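Local coordinates for flagellar hook-associated protein (Burkholderia pseudomallei, PDB 4UT1) that probably serves as a structural component of the bacterial flagellum, forming part of the junction at the hook, at residues N119-L124 and V312-Q317; G235-V240 and I262-V267; P401-T404 and K409-L412. One frame throughout, in Å; residues are numbered along the deposited sequence.

Interaction 1: residues N119-L124 and V312-Q317. With EDO (1,2-ethanediol), chain C.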
loop_
_atom_site.group_PDB
_atom_site.type_symbol
_atom_site.label_atom_id
_atom_site.label_comp_id
_atom_site.label_asym_id
_atom_site.label_seq_id
_atom_site.Cartn_x
_atom_site.Cartn_y
_atom_site.Cartn_z
ATOM N N ASN A 119 -4.677 7.964 18.584
ATOM C CA ASN A 119 -5.863 8.407 19.307
ATOM C C ASN A 119 -7.030 7.430 19.187
ATOM O O ASN A 119 -7.800 7.241 20.134
ATOM C CB ASN A 119 -6.283 9.801 18.823
ATOM C CG ASN A 119 -5.378 10.897 19.360
ATOM O OD1 ASN A 119 -4.583 10.656 20.262
ATOM N ND2 ASN A 119 -5.497 12.106 18.813
ATOM N N TYR A 120 -7.147 6.796 18.027
ATOM C CA TYR A 120 -8.201 5.816 17.824
ATOM C C TYR A 120 -8.010 4.634 18.767
ATOM O O TYR A 120 -8.947 4.210 19.439
ATOM C CB TYR A 120 -8.239 5.297 16.383
ATOM C CG TYR A 120 -9.314 4.241 16.232
ATOM C CD1 TYR A 120 -10.656 4.602 16.182
ATOM C CD2 TYR A 120 -8.994 2.881 16.183
ATOM C CE1 TYR A 120 -11.651 3.637 16.069
ATOM C CE2 TYR A 120 -9.974 1.927 16.062
ATOM C CZ TYR A 120 -11.296 2.307 16.009
ATOM O OH TYR A 120 -12.271 1.357 15.884
ATOM N N PHE A 121 -6.793 4.113 18.821
ATOM C CA PHE A 121 -6.525 2.984 19.701
ATOM C C PHE A 121 -6.618 3.364 21.188
ATOM O O PHE A 121 -7.114 2.574 21.977
ATOM C CB PHE A 121 -5.162 2.362 19.370
ATOM C CG PHE A 121 -5.147 1.620 18.051
ATOM C CD1 PHE A 121 -6.040 0.581 17.816
ATOM C CD2 PHE A 121 -4.256 1.971 17.049
ATOM C CE1 PHE A 121 -6.043 -0.092 16.603
ATOM C CE2 PHE A 121 -4.244 1.297 15.835
ATOM C CZ PHE A 121 -5.145 0.264 15.613
ATOM N N THR A 122 -6.194 4.564 21.584
ATOM C CA THR A 122 -6.337 4.898 23.005
ATOM C C THR A 122 -7.810 5.116 23.356
ATOM O O THR A 122 -8.237 4.846 24.479
ATOM C CB THR A 122 -5.489 6.119 23.424
ATOM O OG1 THR A 122 -5.965 7.310 22.785
ATOM C CG2 THR A 122 -4.024 5.888 23.058
ATOM N N GLY A 123 -8.596 5.561 22.390
ATOM C CA GLY A 123 -10.032 5.664 22.577
ATOM C C GLY A 123 -10.661 4.329 22.950
ATOM O O GLY A 123 -11.583 4.268 23.762
ATOM N N LEU A 124 -10.156 3.255 22.354
ATOM C CA LEU A 124 -10.689 1.917 22.591
ATOM C C LEU A 124 -10.268 1.403 23.963
ATOM O O LEU A 124 -10.924 0.549 24.551
ATOM C CB LEU A 124 -10.234 0.968 21.479
ATOM C CG LEU A 124 -10.783 1.332 20.090
ATOM C CD1 LEU A 124 -10.292 0.348 19.016
ATOM C CD2 LEU A 124 -12.298 1.337 20.107
ATOM N N VAL A 312 -5.052 -0.012 4.702
ATOM C CA VAL A 312 -5.481 -1.384 4.539
ATOM C C VAL A 312 -5.113 -2.194 5.778
ATOM O O VAL A 312 -5.934 -2.910 6.308
ATOM C CB VAL A 312 -4.868 -2.048 3.293
ATOM C CG1 VAL A 312 -5.136 -3.556 3.303
ATOM C CG2 VAL A 312 -5.416 -1.417 2.022
ATOM N N SER A 313 -3.875 -2.072 6.230
ATOM C CA SER A 313 -3.447 -2.841 7.383
ATOM C C SER A 313 -4.257 -2.452 8.617
ATOM O O SER A 313 -4.655 -3.312 9.384
ATOM C CB SER A 313 -1.955 -2.644 7.651
ATOM O OG SER A 313 -1.551 -3.463 8.734
ATOM N N PHE A 314 -4.486 -1.153 8.810
ATOM C CA PHE A 314 -5.285 -0.683 9.939
ATOM C C PHE A 314 -6.699 -1.275 9.912
ATOM O O PHE A 314 -7.149 -1.866 10.882
ATOM C CB PHE A 314 -5.354 0.859 9.948
ATOM C CG PHE A 314 -6.408 1.417 10.875
ATOM C CD1 PHE A 314 -7.714 1.604 10.435
ATOM C CD2 PHE A 314 -6.096 1.755 12.189
ATOM C CE1 PHE A 314 -8.681 2.117 11.279
ATOM C CE2 PHE A 314 -7.065 2.278 13.039
ATOM C CZ PHE A 314 -8.357 2.452 12.588
ATOM N N ALA A 315 -7.396 -1.098 8.796
ATOM C CA ALA A 315 -8.748 -1.623 8.650
ATOM C C ALA A 315 -8.792 -3.139 8.859
ATOM O O ALA A 315 -9.651 -3.642 9.577
ATOM C CB ALA A 315 -9.315 -1.254 7.280
ATOM N N SER A 316 -7.854 -3.855 8.249
ATOM C CA SER A 316 -7.845 -5.303 8.326
ATOM C C SER A 316 -7.639 -5.777 9.765
ATOM O O SER A 316 -8.331 -6.672 10.233
ATOM C CB SER A 316 -6.761 -5.885 7.419
ATOM O OG SER A 316 -7.092 -5.688 6.052
ATOM N N GLN A 317 -6.674 -5.181 10.448
ATOM C CA GLN A 317 -6.405 -5.539 11.844
ATOM C C GLN A 317 -7.565 -5.253 12.779
ATOM O O GLN A 317 -7.867 -6.051 13.667
ATOM C CB GLN A 317 -5.183 -4.801 12.366
ATOM C CG GLN A 317 -3.878 -5.320 11.852
ATOM C CD GLN A 317 -2.720 -4.578 12.465
ATOM O OE1 GLN A 317 -2.322 -4.863 13.590
ATOM N NE2 GLN A 317 -2.197 -3.592 11.747
HETATM C C1 EDO C . -9.803 13.188 17.478
HETATM O O1 EDO C . -11.149 12.685 17.469
HETATM C C2 EDO C . -8.821 12.027 17.637
HETATM O O2 EDO C . -7.885 11.968 16.547
#
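Phe314 pushes its ring between the helices 113-129 and 287-322 to meet Tyr120 and Phe121 together. At chi1 167° CG turns opposite the backbone N, which carries the ring off its own helix, and the ring's far side, at CD2, CE2 and CZ, makes the contact. Toward Tyr120 it presents an edge: Phe314 CZ lies 3.7 Å from Tyr120 CD2, and the planes stand at 69° in an offset edge-to-face pair with centroids 5.4 Å apart. Toward Phe121 the fit is oblique, Phe121 CZ reaching to 3.8 Å from Phe314 CE2, the two side chains overlapping alongside but heading opposite ways. The three rings form an aromatic cluster in the helical bundle of FlgK, where the nearest CA atoms, of Phe121 and Phe314, are 10.5 Å apart, a gap that large aromatic side chains can bridge. Phe337 extends the cluster, meeting both Tyr120 and Phe314 edge-to-face, while Leu593 of helix 593-630 packs on Phe121 and Phe314. On its own helix Tyr120 carries Leu124 CG, 4.1 Å above the ring plane and offset toward the rim. At the exposed side Asn119 ND2 gives a weak hydrogen bond to O2 of a 1,2-ethanediol, probably from the crystallisation liquor.

Interaction 2: residues G235-V240 and I262-V267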
loop_
_atom_site.group_PDB
_atom_site.type_symbol
_atom_site.label_atom_id
_atom_site.label_comp_id
_atom_site.label_asym_id
_atom_site.label_seq_id
_atom_site.Cartn_x
_atom_site.Cartn_y
_atom_site.Cartn_z
ATOM N N GLY A 235 16.597 10.436 -25.666
ATOM C CA GLY A 235 16.331 9.027 -25.899
ATOM C C GLY A 235 16.384 8.626 -27.355
ATOM O O GLY A 235 16.285 7.444 -27.678
ATOM N N GLY A 236 16.516 9.610 -28.240
ATOM C CA GLY A 236 16.687 9.342 -29.661
ATOM C C GLY A 236 15.594 9.874 -30.571
ATOM O O GLY A 236 15.802 10.010 -31.775
ATOM N N GLN A 237 14.427 10.164 -30.005
ATOM C CA GLN A 237 13.280 10.618 -30.787
ATOM C C GLN A 237 13.593 11.949 -31.465
ATOM O O GLN A 237 13.940 12.920 -30.800
ATOM C CB GLN A 237 12.039 10.737 -29.888
ATOM C CG GLN A 237 10.866 11.493 -30.499
ATOM C CD GLN A 237 10.280 10.801 -31.702
ATOM O OE1 GLN A 237 9.998 9.603 -31.668
ATOM N NE2 GLN A 237 10.090 11.550 -32.781
ATOM N N PRO A 238 13.503 11.994 -32.802
ATOM C CA PRO A 238 13.742 13.287 -33.451
ATOM C C PRO A 238 12.671 14.318 -33.093
ATOM O O PRO A 238 11.497 13.966 -32.958
ATOM C CB PRO A 238 13.700 12.951 -34.949
ATOM C CG PRO A 238 12.920 11.689 -35.043
ATOM C CD PRO A 238 13.184 10.925 -33.765
ATOM N N LEU A 239 13.081 15.572 -32.942
ATOM C CA LEU A 239 12.148 16.673 -32.743
ATOM C C LEU A 239 12.195 17.630 -33.927
ATOM O O LEU A 239 11.169 18.160 -34.359
ATOM C CB LEU A 239 12.471 17.433 -31.466
ATOM C CG LEU A 239 12.258 16.659 -30.160
ATOM C CD1 LEU A 239 12.508 17.611 -29.025
ATOM C CD2 LEU A 239 10.849 16.055 -30.088
ATOM N N VAL A 240 13.404 17.863 -34.421
ATOM C CA VAL A 240 13.611 18.688 -35.612
ATOM C C VAL A 240 14.589 17.997 -36.540
ATOM O O VAL A 240 15.648 17.534 -36.113
ATOM C CB VAL A 240 14.163 20.085 -35.280
ATOM C CG1 VAL A 240 14.480 20.846 -36.577
ATOM C CG2 VAL A 240 13.192 20.871 -34.419
ATOM N N ILE A 262 3.911 10.454 -22.641
ATOM C CA ILE A 262 4.273 11.195 -23.845
ATOM C C ILE A 262 4.363 10.262 -25.056
ATOM O O ILE A 262 4.869 9.141 -24.960
ATOM C CB ILE A 262 5.613 11.920 -23.662
ATOM C CG1 ILE A 262 5.642 12.654 -22.315
ATOM C CG2 ILE A 262 5.873 12.862 -24.822
ATOM C CD1 ILE A 262 4.545 13.665 -22.153
ATOM N N VAL A 263 3.853 10.718 -26.193
ATOM C CA VAL A 263 3.961 9.954 -27.415
ATOM C C VAL A 263 4.418 10.867 -28.530
ATOM O O VAL A 263 4.303 12.099 -28.434
ATOM C CB VAL A 263 2.619 9.289 -27.817
ATOM C CG1 VAL A 263 2.111 8.397 -26.695
ATOM C CG2 VAL A 263 1.572 10.342 -28.184
ATOM N N SER A 264 4.948 10.253 -29.578
ATOM C CA SER A 264 5.219 10.979 -30.815
ATOM C C SER A 264 4.215 10.554 -31.879
ATOM O O SER A 264 3.875 9.377 -31.986
ATOM C CB SER A 264 6.644 10.734 -31.288
ATOM O OG SER A 264 6.843 9.370 -31.605
ATOM N N LYS A 265 3.733 11.525 -32.648
ATOM C CA LYS A 265 2.715 11.275 -33.657
ATOM C C LYS A 265 3.295 11.386 -35.063
ATOM O O LYS A 265 2.555 11.443 -36.043
ATOM C CB LYS A 265 1.544 12.248 -33.486
ATOM C CG LYS A 265 0.937 12.242 -32.086
ATOM C CD LYS A 265 -0.446 12.883 -32.064
ATOM C CE LYS A 265 -1.454 12.049 -32.845
ATOM N NZ LYS A 265 -1.613 10.675 -32.276
ATOM N N GLY A 266 4.622 11.395 -35.156
ATOM C CA GLY A 266 5.299 11.524 -36.437
ATOM C C GLY A 266 5.566 12.985 -36.762
ATOM O O GLY A 266 5.504 13.840 -35.886
ATOM N N VAL A 267 5.862 13.284 -38.023
ATOM C CA VAL A 267 6.093 14.671 -38.414
ATOM C C VAL A 267 4.832 15.491 -38.254
ATOM O O VAL A 267 3.723 14.989 -38.449
ATOM C CB VAL A 267 6.572 14.795 -39.872
ATOM C CG1 VAL A 267 7.926 14.148 -40.035
ATOM C CG2 VAL A 267 5.553 14.178 -40.806
#
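Gln237 and Ser264 are the nearest residues of the two backbones, yet their CA atoms stand 8.1 Å apart, too far for main-chain hydrogen bonding, and a long side chain has to cross the interval. Gln237 suits the task. Its CB points toward strand 260-265; CG then lies anti to the backbone N (chi1 167°), and the bend at chi2 brings the amide round so that its two ends can serve different partners. OE1 accepts the hydroxyl proton of Ser264, the OG to OE1 distance being 3.2 Å. This donor lies 65° out of the carbonyl plane and so is not on a lone pair. The short Ser264 side chain also lays its methylene against the amide, with CB 3.7 Å from CD of Gln237.

In the six-stranded antiparallel sheet, strand 244-252 comes between 238-241 and 260-265, so the contact links next-but-one strands, and Gln237 touches Tyr246 on the strand it skips. A classic beta bulge just beyond Gln237 sets Leu239 and Val240 opposite the single residue Val231. The other end of the amide, NE2, turns back to O of Pro238 at 2.8 Å, approaching in the carbonyl plane on a lone pair, and together the two bonds hold the amide's rotation. Gly236 precedes Gln237 with a phi of 118°, where a CB would run into the carbonyl O of the residue before, so glycine suits the place. Leu279 packs on Gln237 and Ser264 alike, while Leu239, Val240 and Ile262 touch helix 134-193.

Interaction 3: residues P401-T404 and K409-L412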
loop_
_atom_site.group_PDB
_atom_site.type_symbol
_atom_site.label_atom_id
_atom_site.label_comp_id
_atom_site.label_asym_id
_atom_site.label_seq_id
_atom_site.Cartn_x
_atom_site.Cartn_y
_atom_site.Cartn_z
ATOM N N PRO A 401 -6.141 -19.786 -14.304
ATOM C CA PRO A 401 -4.850 -19.609 -13.638
ATOM C C PRO A 401 -4.964 -18.811 -12.345
ATOM O O PRO A 401 -5.478 -17.687 -12.341
ATOM C CB PRO A 401 -4.014 -18.843 -14.678
ATOM C CG PRO A 401 -4.830 -18.864 -15.958
ATOM C CD PRO A 401 -6.248 -18.971 -15.526
ATOM N N THR A 402 -4.491 -19.398 -11.256
ATOM C CA THR A 402 -4.391 -18.693 -9.986
ATOM C C THR A 402 -2.973 -18.875 -9.474
ATOM O O THR A 402 -2.374 -19.931 -9.670
ATOM C CB THR A 402 -5.396 -19.218 -8.954
ATOM O OG1 THR A 402 -5.081 -20.581 -8.642
ATOM C CG2 THR A 402 -6.809 -19.148 -9.504
ATOM N N MET A 403 -2.436 -17.850 -8.826
ATOM C CA MET A 403 -1.077 -17.888 -8.300
ATOM C C MET A 403 -0.895 -16.916 -7.136
ATOM O O MET A 403 -1.704 -16.007 -6.931
ATOM C CB MET A 403 -0.063 -17.576 -9.402
ATOM C CG MET A 403 0.043 -16.103 -9.760
ATOM S SD MET A 403 0.537 -15.862 -11.478
ATOM C CE MET A 403 -1.002 -16.240 -12.282
ATOM N N THR A 404 0.165 -17.131 -6.364
ATOM C CA THR A 404 0.503 -16.255 -5.259
ATOM C C THR A 404 1.939 -15.770 -5.403
ATOM O O THR A 404 2.864 -16.569 -5.506
ATOM C CB THR A 404 0.333 -16.961 -3.892
ATOM O OG1 THR A 404 -1.035 -17.343 -3.724
ATOM C CG2 THR A 404 0.728 -16.024 -2.753
ATOM N N LYS A 409 -2.564 -12.586 -3.996
ATOM C CA LYS A 409 -3.236 -13.681 -4.675
ATOM C C LYS A 409 -3.729 -13.161 -6.017
ATOM O O LYS A 409 -4.524 -12.223 -6.076
ATOM C CB LYS A 409 -4.395 -14.232 -3.840
ATOM C CG LYS A 409 -3.954 -14.903 -2.529
ATOM C CD LYS A 409 -5.152 -15.372 -1.698
ATOM C CE LYS A 409 -4.719 -15.941 -0.346
ATOM N NZ LYS A 409 -5.871 -16.067 0.597
ATOM N N LEU A 410 -3.245 -13.770 -7.092
ATOM C CA LEU A 410 -3.548 -13.278 -8.431
ATOM C C LEU A 410 -4.358 -14.313 -9.197
ATOM O O LEU A 410 -3.935 -15.465 -9.354
ATOM C CB LEU A 410 -2.256 -12.929 -9.170
ATOM C CG LEU A 410 -1.382 -11.866 -8.501
ATOM C CD1 LEU A 410 -0.011 -12.418 -8.151
ATOM C CD2 LEU A 410 -1.259 -10.639 -9.403
ATOM N N SER A 411 -5.534 -13.902 -9.654
ATOM C CA SER A 411 -6.428 -14.808 -10.356
ATOM C C SER A 411 -6.831 -14.289 -11.731
ATOM O O SER A 411 -7.358 -13.188 -11.864
ATOM C CB SER A 411 -7.661 -15.069 -9.498
ATOM O OG SER A 411 -7.260 -15.782 -8.350
ATOM N N LEU A 412 -6.580 -15.102 -12.752
ATOM C CA LEU A 412 -6.885 -14.743 -14.129
ATOM C C LEU A 412 -8.044 -15.566 -14.668
ATOM O O LEU A 412 -8.215 -16.716 -14.293
ATOM C CB LEU A 412 -5.653 -14.932 -15.005
ATOM C CG LEU A 412 -4.491 -13.998 -14.657
ATOM C CD1 LEU A 412 -3.214 -14.794 -14.485
ATOM C CD2 LEU A 412 -4.325 -12.922 -15.731
#
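Met403 threads its long, flexible side chain past two leucines of the partner strand, and the fit on this buried side is close. Its CG rests against Leu410, 4.0 Å from Leu410 CB, and the bend at chi3 (76°) swings the methyl round to Leu412, where CE presses on CD1 at 3.4 Å, tighter than usual for two carbons. CG leaves CA between the backbone N and the carbonyl carbon, a crowded start to the chain. Unbranched and pliable, methionine can reach along the face, CG meeting one leucine and CE the other. Pro401 adds a rigid bump beside it, crossing the Leu412 side chain at about a right angle, with its CD 4.1 Å from Leu412 CB.

Under this relief lies a regular antiparallel hairpin of the D2-like domain. Met403 and Leu410 form a hydrogen-bonded pair: Leu410 N donates to Met403 O at 2.7 Å, nearly straight, and Met403 N to Leu410 O at 2.9 Å. Leu412 N continues the series to Pro401 O at 2.8 Å. Thr402 with Ser411 and Thr404 with Lys409 are the non-hydrogen-bonded pairs, and their small or polar side chains occupy the other, more exposed face. There the relief is shallow: Thr402 CG2 lies 3.6 Å from Ser411 OG, while the aliphatic base of Lys409 runs alongside Thr404 and its extended chain carries the ammonium group away. Branched threonines suit an exposed strand, where they cover backbone and still offer a hydroxyl.

Strand 408-412 is the middle one of a three-stranded sheet, joined by backbone hydrogen bonds of Lys409 and Ser411 to Ser359 and Ser357 of strand 356-360, with 402-405 at the edge; on the buried side Tyr380, from strand 380-384 of the domain's five-stranded sheet, packs against Pro401, Met403 and Leu412.

After helix 80-106 the chain enters helix 113-129, whose residues 119-124 meet 312-317 on helix 287-322 only after 187 intervening residues. Interaction 1 thus closes a very long loop. Nested inside it, interaction 2 closes a short one, joining strands of the six-stranded sheet that the chain forms between the helices; its centre is 50 Å from that of interaction 1, on the other side of the chain's centre. Interaction 3 follows in series, after both loops have closed, as a local hairpin in the D2-like region. No two loops cross. Interaction 1 joins two helices of the bundle, interaction 2 two next-but-one strands, interaction 3 the two arms of a hairpin.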